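Local coordinates for protein hypothetical NUDIX hydrolase (Listeria monocytogenes, PDB 3SON) that probably hydrolyses nucleoside diphosphate-linked compounds in a metal-dependent manner, as a member of the Nudix hydrolase family, at residues A[7-12]-A[131-136]; A[22-27]-A[119-124]. All coordinates share one frame; numbering follows the deposited sequence. Where two conformers were deposited one is given.

Contact 1: residues A[7-12]-A[131-136]; sequences QVLVIP and KTALYE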
ATOM      1  N   GLN A   7      -8.096  -8.841   3.364  1.00 21.03           N
ATOM      2  CA  GLN A   7      -7.824  -8.385   4.691  1.00 23.39           C
ATOM      3  C   GLN A   7      -8.547  -7.069   4.966  1.00 21.71           C
ATOM      4  O   GLN A   7      -8.893  -6.321   4.038  1.00 22.06           O
ATOM      5  CB  GLN A   7      -6.336  -8.081   4.835  1.00 25.85           C
ATOM      6  CG  GLN A   7      -5.455  -9.308   4.988  1.00 25.73           C
ATOM      7  CD  GLN A   7      -5.506  -9.870   6.369  1.00 25.11           C
ATOM      8  OE1 GLN A   7      -5.280  -9.172   7.368  1.00 33.89           O
ATOM      9  NE2 GLN A   7      -5.847 -11.109   6.454  1.00 22.57           N
ATOM     10  N   VAL A   8      -8.827  -6.827   6.215  1.00 21.07           N
ATOM     11  CA  VAL A   8      -9.320  -5.550   6.603  1.00 19.35           C
ATOM     12  C   VAL A   8      -8.391  -4.878   7.611  1.00 21.35           C
ATOM     13  O   VAL A   8      -7.609  -5.564   8.355  1.00 21.75           O
ATOM     14  CB  VAL A   8     -10.809  -5.580   7.080  1.00 21.21           C
ATOM     15  CG1 VAL A   8     -11.765  -6.292   6.062  1.00 20.95           C
ATOM     16  CG2 VAL A   8     -10.941  -6.276   8.457  1.00 25.84           C
ATOM     17  N   LEU A   9      -8.401  -3.549   7.574  0.50 20.69           N
ATOM     18  CA  LEU A   9      -7.723  -2.719   8.552  0.50 23.64           C
ATOM     19  C   LEU A   9      -8.799  -1.810   9.138  0.50 20.12           C
ATOM     20  O   LEU A   9      -9.681  -1.320   8.418  0.50 27.46           O
ATOM     21  CB  LEU A   9      -6.587  -1.901   7.932  0.50 24.85           C
ATOM     22  CG  LEU A   9      -5.705  -1.071   8.872  0.50 30.93           C
ATOM     23  CD1 LEU A   9      -4.547  -1.920   9.369  0.50 29.61           C
ATOM     24  CD2 LEU A   9      -5.191   0.165   8.139  0.50 31.47           C
ATOM     25  N   VAL A  10      -8.766  -1.635  10.446  1.00 19.46           N
ATOM     26  CA  VAL A  10      -9.735  -0.745  11.128  1.00 21.17           C
ATOM     27  C   VAL A  10      -9.054   0.179  12.143  1.00 24.31           C
ATOM     28  O   VAL A  10      -8.350  -0.299  13.039  1.00 23.46           O
ATOM     29  CB  VAL A  10     -10.812  -1.543  11.861  1.00 20.61           C
ATOM     30  CG1 VAL A  10     -11.839  -0.616  12.433  1.00 21.43           C
ATOM     31  CG2 VAL A  10     -11.467  -2.576  10.953  1.00 18.26           C
ATOM     32  N   ILE A  11      -9.218   1.501  11.955  1.00 20.58           N
ATOM     33  CA  ILE A  11      -8.552   2.511  12.762  1.00 21.82           C
ATOM     34  C   ILE A  11      -9.560   3.047  13.764  1.00 21.96           C
ATOM     35  O   ILE A  11     -10.529   3.687  13.378  1.00 25.24           O
ATOM     36  CB  ILE A  11      -8.049   3.685  11.899  1.00 23.76           C
ATOM     37  CG1 ILE A  11      -7.065   3.188  10.830  1.00 20.06           C
ATOM     38  CG2 ILE A  11      -7.384   4.818  12.749  1.00 21.40           C
ATOM     39  CD1 ILE A  11      -6.638   4.264   9.854  1.00 25.28           C
ATOM     40  N   PRO A  12      -9.358   2.782  15.058  1.00 21.52           N
ATOM     41  CA  PRO A  12     -10.267   3.418  16.058  1.00 21.16           C
ATOM     42  C   PRO A  12      -9.925   4.895  16.222  1.00 24.38           C
ATOM     43  O   PRO A  12      -8.752   5.282  16.063  1.00 24.66           O
ATOM     44  CB  PRO A  12      -9.899   2.686  17.362  1.00 22.52           C
ATOM     45  CG  PRO A  12      -9.018   1.562  16.956  1.00 25.81           C
ATOM     46  CD  PRO A  12      -8.296   2.027  15.730  1.00 22.72           C
ATOM     47  N   LYS A 131      -0.153   4.282   7.414  1.00 19.43           N
ATOM     48  CA  LYS A 131       0.086   5.672   7.431  1.00 22.62           C
ATOM     49  C   LYS A 131      -0.793   6.369   6.426  1.00 24.99           C
ATOM     50  O   LYS A 131      -1.326   7.475   6.712  1.00 19.80           O
ATOM     51  CB  LYS A 131       1.566   5.915   7.160  1.00 19.67           C
ATOM     52  CG  LYS A 131       2.434   5.305   8.262  1.00 21.72           C
ATOM     53  CD  LYS A 131       3.866   5.746   8.071  1.00 24.57           C
ATOM     54  CE  LYS A 131       4.796   5.051   9.057  1.00 29.18           C
ATOM     55  NZ  LYS A 131       6.229   5.386   8.810  1.00 28.87           N
ATOM     56  N   THR A 132      -0.910   5.775   5.231  1.00 21.39           N
ATOM     57  CA  THR A 132      -1.746   6.334   4.182  1.00 23.28           C
ATOM     58  C   THR A 132      -3.219   6.351   4.592  1.00 21.87           C
ATOM     59  O   THR A 132      -3.874   7.408   4.459  1.00 19.56           O
ATOM     60  CB  THR A 132      -1.560   5.629   2.853  1.00 18.48           C
ATOM     61  OG1 THR A 132      -0.203   5.839   2.424  1.00 21.07           O
ATOM     62  CG2 THR A 132      -2.555   6.192   1.760  1.00 21.00           C
ATOM     63  N   ALA A 133      -3.728   5.234   5.103  1.00 20.10           N
ATOM     64  CA  ALA A 133      -5.106   5.167   5.643  1.00 22.14           C
ATOM     65  C   ALA A 133      -5.356   6.220   6.773  1.00 22.71           C
ATOM     66  O   ALA A 133      -6.416   6.966   6.813  1.00 22.64           O
ATOM     67  CB  ALA A 133      -5.439   3.716   6.105  1.00 19.43           C
ATOM     68  N   LEU A 134      -4.350   6.408   7.602  1.00 21.32           N
ATOM     69  CA  LEU A 134      -4.490   7.315   8.734  1.00 22.87           C
ATOM     70  C   LEU A 134      -4.534   8.753   8.231  1.00 20.59           C
ATOM     71  O   LEU A 134      -5.324   9.532   8.710  1.00 21.45           O
ATOM     72  CB  LEU A 134      -3.353   7.119   9.745  1.00 24.18           C
ATOM     73  CG  LEU A 134      -3.438   8.046  10.956  1.00 28.96           C
ATOM     74  CD1 LEU A 134      -4.707   7.773  11.696  1.00 23.92           C
ATOM     75  CD2 LEU A 134      -2.243   7.856  11.889  1.00 27.59           C
ATOM     76  N   TYR A 135      -3.681   9.090   7.262  1.00 20.89           N
ATOM     77  CA  TYR A 135      -3.716  10.418   6.619  1.00 25.09           C
ATOM     78  C   TYR A 135      -5.109  10.751   6.108  1.00 21.99           C
ATOM     79  O   TYR A 135      -5.657  11.852   6.348  1.00 22.87           O
ATOM     80  CB  TYR A 135      -2.703  10.466   5.456  1.00 24.91           C
ATOM     81  CG  TYR A 135      -2.863  11.676   4.647  1.00 23.73           C
ATOM     82  CD1 TYR A 135      -2.406  12.890   5.095  1.00 24.34           C
ATOM     83  CD2 TYR A 135      -3.556  11.639   3.451  1.00 21.10           C
ATOM     84  CE1 TYR A 135      -2.624  14.061   4.348  1.00 27.27           C
ATOM     85  CE2 TYR A 135      -3.760  12.772   2.718  1.00 25.23           C
ATOM     86  CZ  TYR A 135      -3.302  13.980   3.177  1.00 29.31           C
ATOM     87  OH  TYR A 135      -3.525  15.123   2.403  1.00 31.39           O
ATOM     88  N   GLU A 136      -5.648   9.846   5.314  1.00 25.33           N
ATOM     89  CA  GLU A 136      -7.002  10.026   4.747  1.00 24.93           C
ATOM     90  C   GLU A 136      -8.037  10.247   5.877  1.00 25.23           C
ATOM     91  O   GLU A 136      -8.856  11.133   5.828  1.00 24.24           O
ATOM     92  CB  GLU A 136      -7.384   8.807   3.905  1.00 24.94           C
ATOM     93  CG  GLU A 136      -8.799   8.988   3.372  1.00 29.49           C
ATOM     94  CD  GLU A 136      -9.367   7.772   2.665  1.00 26.71           C
ATOM     95  OE1 GLU A 136      -8.630   6.751   2.426  1.00 30.26           O
ATOM     96  OE2 GLU A 136     -10.602   7.830   2.384  1.00 28.27           O
TER
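A wholly apolar strand-on-helix contact in the heart of the chain brings Ile11 and Leu9, from strand 7-15, against Ala133 and Leu134 of helix 128-142. The two segment axes pass 9.8 Å apart at an angle of 47°. Ile11 makes the larger contribution. With its CG1 branch swung beside the backbone N (chi1 -59°) and the chain extended beyond, its terminal methyl meets the helix backbone as well as a side chain: CD1 of Ile11 lies 3.9 Å from the carbonyl C of Ala133 and 4.0 Å from CB of the same residue. The other branch of the isoleucine, CG2, is turned to Leu134 and approaches its CD1 at 4.1 Å, the two side chains crossing at about a right angle. The side chain of Ala133 is a single methyl, consistent with the isoleucine reaching the helix backbone itself. In one of the two conformers of Leu9, its CD2 meets CB of Ala133 as well, at 4.1 Å, so that two residues of the same strand face converge on one methyl.

The arrangement is that of the Nudix alpha/beta/alpha sandwich, with strand residues alternating between its two helical layers. Leu9 and Ile11 point to helix 128-142, whereas Val8 and Val10 project to the other face of the sheet and pack on helix 46-58, the helix that carries the calcium ligands Glu53 and Glu57. Phe35, on the adjoining strand 33-39, packs against both Leu9 and Ile11. Around the helix from Ala133, Tyr135 reaches the dimer interface, where its ring meets that of Phe78 of the second subunit.

Contact 2: residues A[22-27]-A[119-124]; sequences FGVLHR and ESAIQL. Unlike the reference sequence in segment 119-124: Ile122 (reference Val).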
ATOM      1  N   PHE A  22      -6.283   8.886  18.018  1.00 24.99           N
ATOM      2  CA  PHE A  22      -6.308   7.674  17.245  1.00 22.53           C
ATOM      3  C   PHE A  22      -5.764   6.542  18.117  1.00 19.77           C
ATOM      4  O   PHE A  22      -4.815   6.725  18.913  1.00 25.44           O
ATOM      5  CB  PHE A  22      -5.461   7.867  15.984  1.00 19.01           C
ATOM      6  CG  PHE A  22      -5.937   9.001  15.122  1.00 21.51           C
ATOM      7  CD1 PHE A  22      -6.993   8.782  14.260  1.00 24.05           C
ATOM      8  CD2 PHE A  22      -5.415  10.266  15.232  1.00 21.57           C
ATOM      9  CE1 PHE A  22      -7.513   9.798  13.506  1.00 26.97           C
ATOM     10  CE2 PHE A  22      -5.889  11.296  14.437  1.00 25.98           C
ATOM     11  CZ  PHE A  22      -6.970  11.069  13.613  1.00 20.26           C
ATOM     12  N   GLY A  23      -6.413   5.409  17.993  1.00 24.00           N
ATOM     13  CA  GLY A  23      -6.160   4.281  18.819  1.00 20.16           C
ATOM     14  C   GLY A  23      -5.164   3.300  18.165  1.00 20.81           C
ATOM     15  O   GLY A  23      -5.375   2.818  17.064  1.00 22.65           O
ATOM     16  N   VAL A  24      -4.001   3.138  18.787  1.00 20.44           N
ATOM     17  CA  VAL A  24      -3.030   2.170  18.281  1.00 21.29           C
ATOM     18  C   VAL A  24      -2.833   1.092  19.320  1.00 20.28           C
ATOM     19  O   VAL A  24      -2.894   1.355  20.512  1.00 22.44           O
ATOM     20  CB  VAL A  24      -1.674   2.798  17.948  1.00 23.16           C
ATOM     21  CG1 VAL A  24      -1.842   3.907  16.923  1.00 26.54           C
ATOM     22  CG2 VAL A  24      -1.024   3.437  19.183  1.00 35.24           C
ATOM     23  N   LEU A  25      -2.509  -0.110  18.838  1.00 20.06           N
ATOM     24  CA  LEU A  25      -2.420  -1.321  19.679  1.00 20.79           C
ATOM     25  C   LEU A  25      -1.034  -1.844  19.688  1.00 21.30           C
ATOM     26  O   LEU A  25      -0.437  -1.981  18.635  1.00 21.08           O
ATOM     27  CB  LEU A  25      -3.361  -2.398  19.138  1.00 23.05           C
ATOM     28  CG  LEU A  25      -4.874  -2.074  19.094  1.00 24.35           C
ATOM     29  CD1 LEU A  25      -5.641  -3.068  18.213  1.00 26.90           C
ATOM     30  CD2 LEU A  25      -5.489  -2.119  20.483  1.00 29.66           C
ATOM     31  N   HIS A  26      -0.523  -2.127  20.884  1.00 18.66           N
ATOM     32  CA  HIS A  26       0.768  -2.670  21.001  1.00 18.41           C
ATOM     33  C   HIS A  26       0.627  -4.154  21.165  1.00 21.87           C
ATOM     34  O   HIS A  26      -0.228  -4.630  21.912  1.00 23.07           O
ATOM     35  CB  HIS A  26       1.454  -2.072  22.172  1.00 19.01           C
ATOM     36  CG  HIS A  26       2.882  -2.465  22.254  1.00 24.53           C
ATOM     37  ND1 HIS A  26       3.304  -3.481  23.058  1.00 28.72           N
ATOM     38  CD2 HIS A  26       4.007  -1.937  21.646  1.00 23.10           C
ATOM     39  CE1 HIS A  26       4.640  -3.635  22.898  1.00 26.11           C
ATOM     40  NE2 HIS A  26       5.079  -2.678  22.056  1.00 23.93           N
ATOM     41  N   ARG A  27       1.423  -4.912  20.405  1.00 20.46           N
ATOM     42  CA  ARG A  27       1.345  -6.360  20.492  1.00 18.64           C
ATOM     43  C   ARG A  27       1.958  -6.981  21.787  1.00 24.70           C
ATOM     44  O   ARG A  27       2.957  -6.487  22.379  1.00 21.05           O
ATOM     45  CB  ARG A  27       2.022  -7.005  19.294  1.00 20.03           C
ATOM     46  CG  ARG A  27       1.224  -6.816  17.998  1.00 20.08           C
ATOM     47  CD  ARG A  27       1.787  -7.759  16.932  1.00 24.56           C
ATOM     48  NE  ARG A  27       1.595  -9.196  17.229  1.00 22.10           N
ATOM     49  CZ  ARG A  27       0.485  -9.847  16.954  1.00 27.95           C
ATOM     50  NH1 ARG A  27      -0.571  -9.197  16.452  1.00 32.98           N
ATOM     51  NH2 ARG A  27       0.381 -11.155  17.224  1.00 33.01           N
ATOM     52  N   GLU A 119       0.080  12.847  14.690  1.00 31.80           N
ATOM     53  CA  GLU A 119       1.510  12.876  14.478  1.00 31.94           C
ATOM     54  C   GLU A 119       2.194  11.797  15.299  1.00 25.19           C
ATOM     55  O   GLU A 119       3.099  11.112  14.801  1.00 24.47           O
ATOM     56  CB  GLU A 119       2.021  14.302  14.745  1.00 35.15           C
ATOM     57  CG  GLU A 119       1.381  15.318  13.796  1.00 37.06           C
ATOM     58  CD  GLU A 119      -0.011  15.862  14.190  1.00 44.48           C
ATOM     59  OE1 GLU A 119      -0.565  15.568  15.300  1.00 31.87           O
ATOM     60  OE2 GLU A 119      -0.558  16.675  13.375  1.00 55.42           O
ATOM     61  N   SER A 120       1.657  11.513  16.490  1.00 25.11           N
ATOM     62  CA  SER A 120       2.222  10.481  17.351  1.00 22.93           C
ATOM     63  C   SER A 120       1.962   9.109  16.796  1.00 23.71           C
ATOM     64  O   SER A 120       2.860   8.294  16.741  1.00 25.60           O
ATOM     65  CB  SER A 120       1.705  10.591  18.782  1.00 30.06           C
ATOM     66  OG  SER A 120       2.184  11.808  19.355  1.00 31.90           O
ATOM     67  N   ALA A 121       0.752   8.936  16.223  1.00 22.65           N
ATOM     68  CA  ALA A 121       0.363   7.659  15.592  1.00 24.26           C
ATOM     69  C   ALA A 121       1.279   7.329  14.399  1.00 24.99           C
ATOM     70  O   ALA A 121       1.714   6.175  14.243  1.00 24.23           O
ATOM     71  CB  ALA A 121      -1.092   7.751  15.147  1.00 24.22           C
ATOM     72  N   ILE A 122       1.568   8.342  13.555  1.00 24.97           N
ATOM     73  CA  ILE A 122       2.497   8.169  12.389  1.00 22.28           C
ATOM     74  C   ILE A 122       3.888   7.678  12.790  1.00 22.88           C
ATOM     75  O   ILE A 122       4.429   6.802  12.116  1.00 21.93           O
ATOM     76  CB  ILE A 122       2.623   9.460  11.535  1.00 22.58           C
ATOM     77  CG1 ILE A 122       1.268   9.847  10.961  1.00 27.96           C
ATOM     78  CG2 ILE A 122       3.708   9.257  10.476  1.00 24.16           C
ATOM     79  CD1 ILE A 122       0.823   8.987   9.769  1.00 25.78           C
ATOM     80  N   GLN A 123       4.402   8.181  13.938  1.00 27.78           N
ATOM     81  CA  GLN A 123       5.669   7.765  14.515  1.00 29.64           C
ATOM     82  C   GLN A 123       5.692   6.309  15.028  1.00 22.91           C
ATOM     83  O   GLN A 123       6.731   5.607  14.941  1.00 28.14           O
ATOM     84  CB  GLN A 123       6.076   8.735  15.654  1.00 31.40           C
ATOM     85  CG  GLN A 123       6.526  10.098  15.164  1.00 35.86           C
ATOM     86  CD  GLN A 123       7.752   9.977  14.291  1.00 40.97           C
ATOM     87  OE1 GLN A 123       8.771   9.438  14.718  1.00 47.40           O
ATOM     88  NE2 GLN A 123       7.652  10.452  13.041  1.00 40.63           N
ATOM     89  N   LEU A 124       4.551   5.840  15.524  1.00 22.72           N
ATOM     90  CA  LEU A 124       4.398   4.463  16.049  1.00 21.42           C
ATOM     91  C   LEU A 124       4.302   3.445  14.933  1.00 23.25           C
ATOM     92  O   LEU A 124       4.758   2.310  15.080  1.00 21.83           O
ATOM     93  CB  LEU A 124       3.138   4.373  16.943  1.00 23.48           C
ATOM     94  CG  LEU A 124       3.169   5.012  18.351  1.00 26.85           C
ATOM     95  CD1 LEU A 124       1.871   4.945  19.138  1.00 26.21           C
ATOM     96  CD2 LEU A 124       4.333   4.513  19.191  1.00 28.33           C
TER
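Val24 presents its two methyls to different residues of helix 118-124: CG2 abuts Leu124, and CG1 leans towards Ala121. In the first meeting CG2 of Val24 and CD1 of Leu124 are 3.3 Å apart, closer than usual van der Waals contact, so the exact separation is doubtful; the two side chains cross at about a right angle. The valine torsion (chi1 -58°) seats CG2 between its own backbone N and carbonyl carbon while turning CG1 anti to that carbon. Leu124 answers with an extended side chain (chi2 177°), which carries CD1 out from the helix to the strand.

The second meeting is at more ordinary range. CB of Ala121 lies 4.3 Å from CG1 of Val24 and 4.4 Å from CB of Phe22, so one small methyl faces two alternate residues of the strand. Phe22 meets Ala121 through its CB alone; its ring turns away, to pack on Leu134, Leu137 and Asn138 of helix 128-142. The segment axes approach to 9.1 Å and run nearly parallel, at 22°.

Helix 118-124 thereby covers one face of strand 20-27, while Leu25 faces the other way, onto Val36 and Leu113. Trp33 of strand 33-39 touches both Val24 and Leu124, and Val116 of strand 110-116 packs on Ala121, with helix 128-142 alongside.

How the contacts relate
Both contacts lay one of the last two helices of the chain against the same sheet, on the adjacent antiparallel strands 7-15 and 20-27. The centre of contact 1 is about 5 Å from the centre of the chain, that of contact 2 about 11 Å; all four touching residues of the former are buried, whereas Leu124 in the latter is partly exposed. Their chemistry is alike, aliphatic, with an alanine of the helix meeting two residues of the strand in each, but the helix crosses its strand more steeply in contact 1. Leu134 joins them, its CD2 lying 3.5 Å from CB of Ala121 and its CD1 3.6 Å from CD1 of Phe22. Between the strands, Pro12 O and Gly23 N probably form a hydrogen bond.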